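PDB 6L82: spindle pole body component from Chaetomium thermophilum, which probably binds gamma-tubulin and microtubule minus ends as the gamma-tubulin complex component GCP5, represented here by its N-terminal piece. Local coordinates for residues N93-T96 against P97-L100; A36-D39 against F40-S44. All coordinates share one frame; numbering follows the deposited sequence.

Contact 1: residues N93-T96 against P97-L100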
loop_
_atom_site.group_PDB
_atom_site.type_symbol
_atom_site.label_atom_id
_atom_site.label_comp_id
_atom_site.label_asym_id
_atom_site.label_seq_id
_atom_site.Cartn_x
_atom_site.Cartn_y
_atom_site.Cartn_z
ATOM N N ASN A 93 4.636 -13.038 9.959
ATOM C CA ASN A 93 3.767 -14.090 9.440
ATOM C C ASN A 93 3.906 -14.119 7.917
ATOM O O ASN A 93 4.723 -13.402 7.329
ATOM C CB ASN A 93 2.319 -13.890 9.914
ATOM C CG ASN A 93 1.743 -12.539 9.517
ATOM O OD1 ASN A 93 2.188 -11.914 8.558
ATOM N ND2 ASN A 93 0.729 -12.092 10.254
ATOM N N GLN A 94 3.092 -14.944 7.257
ATOM C CA GLN A 94 3.221 -15.078 5.811
ATOM C C GLN A 94 2.936 -13.773 5.079
ATOM O O GLN A 94 3.384 -13.599 3.941
ATOM C CB GLN A 94 2.290 -16.179 5.292
ATOM C CG GLN A 94 0.818 -15.868 5.487
ATOM C CD GLN A 94 -0.064 -17.083 5.279
ATOM O OE1 GLN A 94 0.136 -17.860 4.343
ATOM N NE2 GLN A 94 -1.052 -17.249 6.151
ATOM N N PHE A 95 2.217 -12.846 5.694
ATOM C CA PHE A 95 1.900 -11.619 4.982
ATOM C C PHE A 95 2.946 -10.516 5.174
ATOM O O PHE A 95 2.908 -9.523 4.441
ATOM C CB PHE A 95 0.508 -11.124 5.403
ATOM C CG PHE A 95 -0.591 -12.148 5.200
ATOM C CD1 PHE A 95 -0.950 -12.558 3.921
ATOM C CD2 PHE A 95 -1.268 -12.693 6.286
ATOM C CE1 PHE A 95 -1.962 -13.503 3.729
ATOM C CE2 PHE A 95 -2.286 -13.635 6.105
ATOM C CZ PHE A 95 -2.631 -14.040 4.824
ATOM N N THR A 96 3.891 -10.668 6.105
ATOM C CA THR A 96 4.885 -9.613 6.318
ATOM C C THR A 96 5.721 -9.297 5.072
ATOM O O THR A 96 5.806 -8.116 4.701
ATOM C CB THR A 96 5.809 -9.962 7.497
ATOM O OG1 THR A 96 5.047 -10.482 8.594
ATOM C CG2 THR A 96 6.562 -8.707 7.960
ATOM N N PRO A 97 6.348 -10.270 4.389
ATOM C CA PRO A 97 7.132 -9.898 3.190
ATOM C C PRO A 97 6.321 -9.158 2.148
ATOM O O PRO A 97 6.840 -8.238 1.490
ATOM C CB PRO A 97 7.618 -11.252 2.646
ATOM C CG PRO A 97 7.499 -12.204 3.776
ATOM C CD PRO A 97 6.357 -11.726 4.617
ATOM N N GLU A 98 5.052 -9.544 1.967
ATOM C CA GLU A 98 4.213 -8.873 0.978
ATOM C C GLU A 98 3.981 -7.425 1.360
ATOM O O GLU A 98 3.991 -6.536 0.503
ATOM C CB GLU A 98 2.867 -9.587 0.836
ATOM C CG GLU A 98 2.927 -11.060 0.477
ATOM C CD GLU A 98 1.552 -11.606 0.078
ATOM O OE1 GLU A 98 0.741 -10.856 -0.505
ATOM O OE2 GLU A 98 1.275 -12.784 0.362
ATOM N N LEU A 99 3.750 -7.169 2.647
ATOM C CA LEU A 99 3.481 -5.804 3.081
ATOM C C LEU A 99 4.708 -4.930 2.907
ATOM O O LEU A 99 4.597 -3.761 2.512
ATOM C CB LEU A 99 3.015 -5.800 4.535
ATOM C CG LEU A 99 1.640 -6.455 4.697
ATOM C CD1 LEU A 99 1.328 -6.815 6.155
ATOM C CD2 LEU A 99 0.582 -5.516 4.112
ATOM N N LEU A 100 5.889 -5.476 3.206
ATOM C CA LEU A 100 7.100 -4.700 2.996
ATOM C C LEU A 100 7.329 -4.487 1.511
ATOM O O LEU A 100 7.750 -3.402 1.089
ATOM C CB LEU A 100 8.308 -5.380 3.649
ATOM C CG LEU A 100 8.310 -5.697 5.140
ATOM C CD1 LEU A 100 9.365 -6.751 5.532
ATOM C CD2 LEU A 100 8.518 -4.401 5.922
#

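Contact 2: residues A36-D39 against F40-S44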
loop_
_atom_site.group_PDB
_atom_site.type_symbol
_atom_site.label_atom_id
_atom_site.label_comp_id
_atom_site.label_asym_id
_atom_site.label_seq_id
_atom_site.Cartn_x
_atom_site.Cartn_y
_atom_site.Cartn_z
ATOM N N ALA A 36 -16.134 5.589 -10.715
ATOM C CA ALA A 36 -15.209 5.176 -11.767
ATOM C C ALA A 36 -13.877 4.727 -11.180
ATOM O O ALA A 36 -13.293 3.741 -11.648
ATOM C CB ALA A 36 -15.010 6.311 -12.777
ATOM N N CYS A 37 -13.397 5.434 -10.147
ATOM C CA CYS A 37 -12.195 5.018 -9.432
ATOM C C CYS A 37 -12.393 3.657 -8.780
ATOM O O CYS A 37 -11.493 2.808 -8.773
ATOM C CB CYS A 37 -11.834 6.063 -8.376
ATOM S SG CYS A 37 -11.293 7.671 -9.013
ATOM N N ARG A 38 -13.570 3.426 -8.228
ATOM C CA ARG A 38 -13.806 2.171 -7.537
ATOM C C ARG A 38 -13.888 1.005 -8.509
ATOM O O ARG A 38 -13.363 -0.083 -8.244
ATOM C CB ARG A 38 -15.078 2.286 -6.729
ATOM C CG ARG A 38 -15.707 1.044 -6.560
ATOM C CD ARG A 38 -16.248 1.002 -5.202
ATOM N NE ARG A 38 -16.783 -0.153 -4.814
ATOM C CZ ARG A 38 -17.934 -0.464 -5.065
ATOM N NH1 ARG A 38 -18.639 0.278 -5.735
ATOM N NH2 ARG A 38 -18.392 -1.536 -4.667
ATOM N N ASP A 39 -14.590 1.194 -9.622
ATOM C CA ASP A 39 -14.594 0.173 -10.655
ATOM C C ASP A 39 -13.179 -0.096 -11.157
ATOM O O ASP A 39 -12.799 -1.255 -11.375
ATOM C CB ASP A 39 -15.521 0.606 -11.796
ATOM C CG ASP A 39 -15.348 -0.230 -13.030
ATOM O OD1 ASP A 39 -15.921 -1.341 -13.061
ATOM O OD2 ASP A 39 -14.625 0.212 -13.955
ATOM N N PHE A 40 -12.376 0.964 -11.324
ATOM C CA PHE A 40 -10.981 0.777 -11.718
ATOM C C PHE A 40 -10.228 -0.083 -10.713
ATOM O O PHE A 40 -9.378 -0.894 -11.103
ATOM C CB PHE A 40 -10.274 2.123 -11.871
ATOM C CG PHE A 40 -8.779 2.034 -11.733
ATOM C CD1 PHE A 40 -8.010 1.447 -12.721
ATOM C CD2 PHE A 40 -8.147 2.518 -10.606
ATOM C CE1 PHE A 40 -6.646 1.354 -12.589
ATOM C CE2 PHE A 40 -6.790 2.430 -10.484
ATOM C CZ PHE A 40 -6.038 1.846 -11.473
ATOM N N VAL A 41 -10.507 0.086 -9.413
ATOM C CA VAL A 41 -9.719 -0.650 -8.420
ATOM C C VAL A 41 -10.067 -2.133 -8.462
ATOM O O VAL A 41 -9.184 -2.999 -8.426
ATOM C CB VAL A 41 -9.922 -0.084 -7.006
ATOM C CG1 VAL A 41 -9.230 -0.989 -6.014
ATOM C CG2 VAL A 41 -9.388 1.317 -6.905
ATOM N N LEU A 42 -11.357 -2.447 -8.547
ATOM C CA LEU A 42 -11.785 -3.840 -8.581
ATOM C C LEU A 42 -11.332 -4.528 -9.857
ATOM O O LEU A 42 -10.958 -5.707 -9.835
ATOM C CB LEU A 42 -13.298 -3.913 -8.451
ATOM C CG LEU A 42 -13.792 -3.462 -7.079
ATOM C CD1 LEU A 42 -15.257 -3.106 -7.176
ATOM C CD2 LEU A 42 -13.558 -4.568 -6.100
ATOM N N ARG A 43 -11.356 -3.804 -10.976
ATOM C CA ARG A 43 -10.909 -4.380 -12.239
ATOM C C ARG A 43 -9.405 -4.663 -12.224
ATOM O O ARG A 43 -8.966 -5.725 -12.681
ATOM C CB ARG A 43 -11.279 -3.447 -13.392
ATOM C CG ARG A 43 -11.854 -4.158 -14.596
ATOM C CD ARG A 43 -11.764 -3.272 -15.833
ATOM N NE ARG A 43 -12.767 -2.221 -15.815
ATOM C CZ ARG A 43 -13.100 -1.500 -16.884
ATOM N NH1 ARG A 43 -12.504 -1.723 -18.053
ATOM N NH2 ARG A 43 -14.038 -0.559 -16.793
ATOM N N SER A 44 -8.598 -3.738 -11.694
ATOM C CA SER A 44 -7.148 -3.945 -11.715
ATOM C C SER A 44 -6.720 -5.139 -10.866
ATOM O O SER A 44 -5.769 -5.839 -11.224
ATOM C CB SER A 44 -6.417 -2.690 -11.233
ATOM O OG SER A 44 -6.915 -1.543 -11.902
#

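Contact 1: residues N93-T96 against P97-L100
The backbone carbonyls of Phe95 and Thr96 accept from Leu99 N and Leu100 N, starting the i to i+4 bonding of helix 96-106; Leu100 N lies 3.0 Å from Thr96 O. Just before it, a type I turn from Asn93 to Thr96 brings the chain in, closed by the backbone bond from Thr96 N to Asn93 O. The side chains of Asn93 and Thr96 then each bond to the other's end of the turn. Asn93 N donates almost straight to Thr96 OG1 (2.9 Å, 171°), while Asn93 OD1 takes weak bonds from Phe95 N at 3.0 Å and Thr96 N at 3.2 Å. The Thr96 hydroxyl is available for this because OG1 stands beside its own backbone N (chi1 -44°), which sends CG2 the other way, alongside the Leu100 side chain and 4.2 Å from its CD1. Phe95 CB meets Leu99 CD1 at 4.5 Å. Gln94 CG sits over one face of the Phe95 ring. A valine in place of Thr96 would probably leave Asn93 N without its hydroxyl acceptor. Thr96 and Leu100 also lean on Leu88 of helix 75-88. Asn93 and Thr96 together make a capping box, a motif that begins an alpha-helix by tying up backbone N-H groups of its first turn.

Contact 2: residues A36-D39 against F40-S44
Leu42, Val41, Phe40 and Arg43 each bond back four residues in a regular alpha-helix, the second half of helix 31-45, which packs against helix 5-23. Of these backbone bonds, Phe40 N to Ala36 O is 2.9 Å long and Leu42 N to Arg38 O is 3.1 Å; Arg38 O also takes a weak bond from Val41 N. Van der Waals contacts follow. Leu42 CD1 lies over one face of the Arg38 guanidinium, 4.1 Å from NE, and the leucine itself reaches Leu9 and Leu12 of helix 5-23, as Val41 reaches Ala16. With CG1 of Val41 anti to the backbone N (chi1 173°), CG2 falls beside that N and rests against Cys37 O, 3.2 Å away. That oxygen also lies near the plane of the Phe40 ring, at its edge. The charged pair is Asp39 with Arg43, an i to i+4 salt bridge: Asp39 OD2 lies at the edge of the Arg43 guanidinium, near its plane, and receives NH2 at 3.0 Å through its syn lone pair, the two planes 68° apart. Another chain packs on Ala36 and Asp39 with aromatic side chains. Phe40 O is gripped twice, by Ser44 N and by Ser44 OG at 2.7 Å, from opposite faces of its carbonyl plane.

Overall arrangement
Contact 2 comes first along the chain, within helix 31-45, and contact 1 follows at the start of helix 96-106, the last helix of this all-helical piece. Their centres are 24 Å apart and their nearest atoms about 14 Å, so they do not touch. Each belongs to a different helical group: residues 36-44 pack on helix 5-23, whereas residues 93-100 lie against helices 55-71 and 75-88. Both groups also meet the chain of another protein in the assembly, contact 2 through residues such as Phe40 and Ser44, contact 1 through Glu98 and Leu99. This N-terminal piece of GCP5 therefore meets its partner through two well-separated parts.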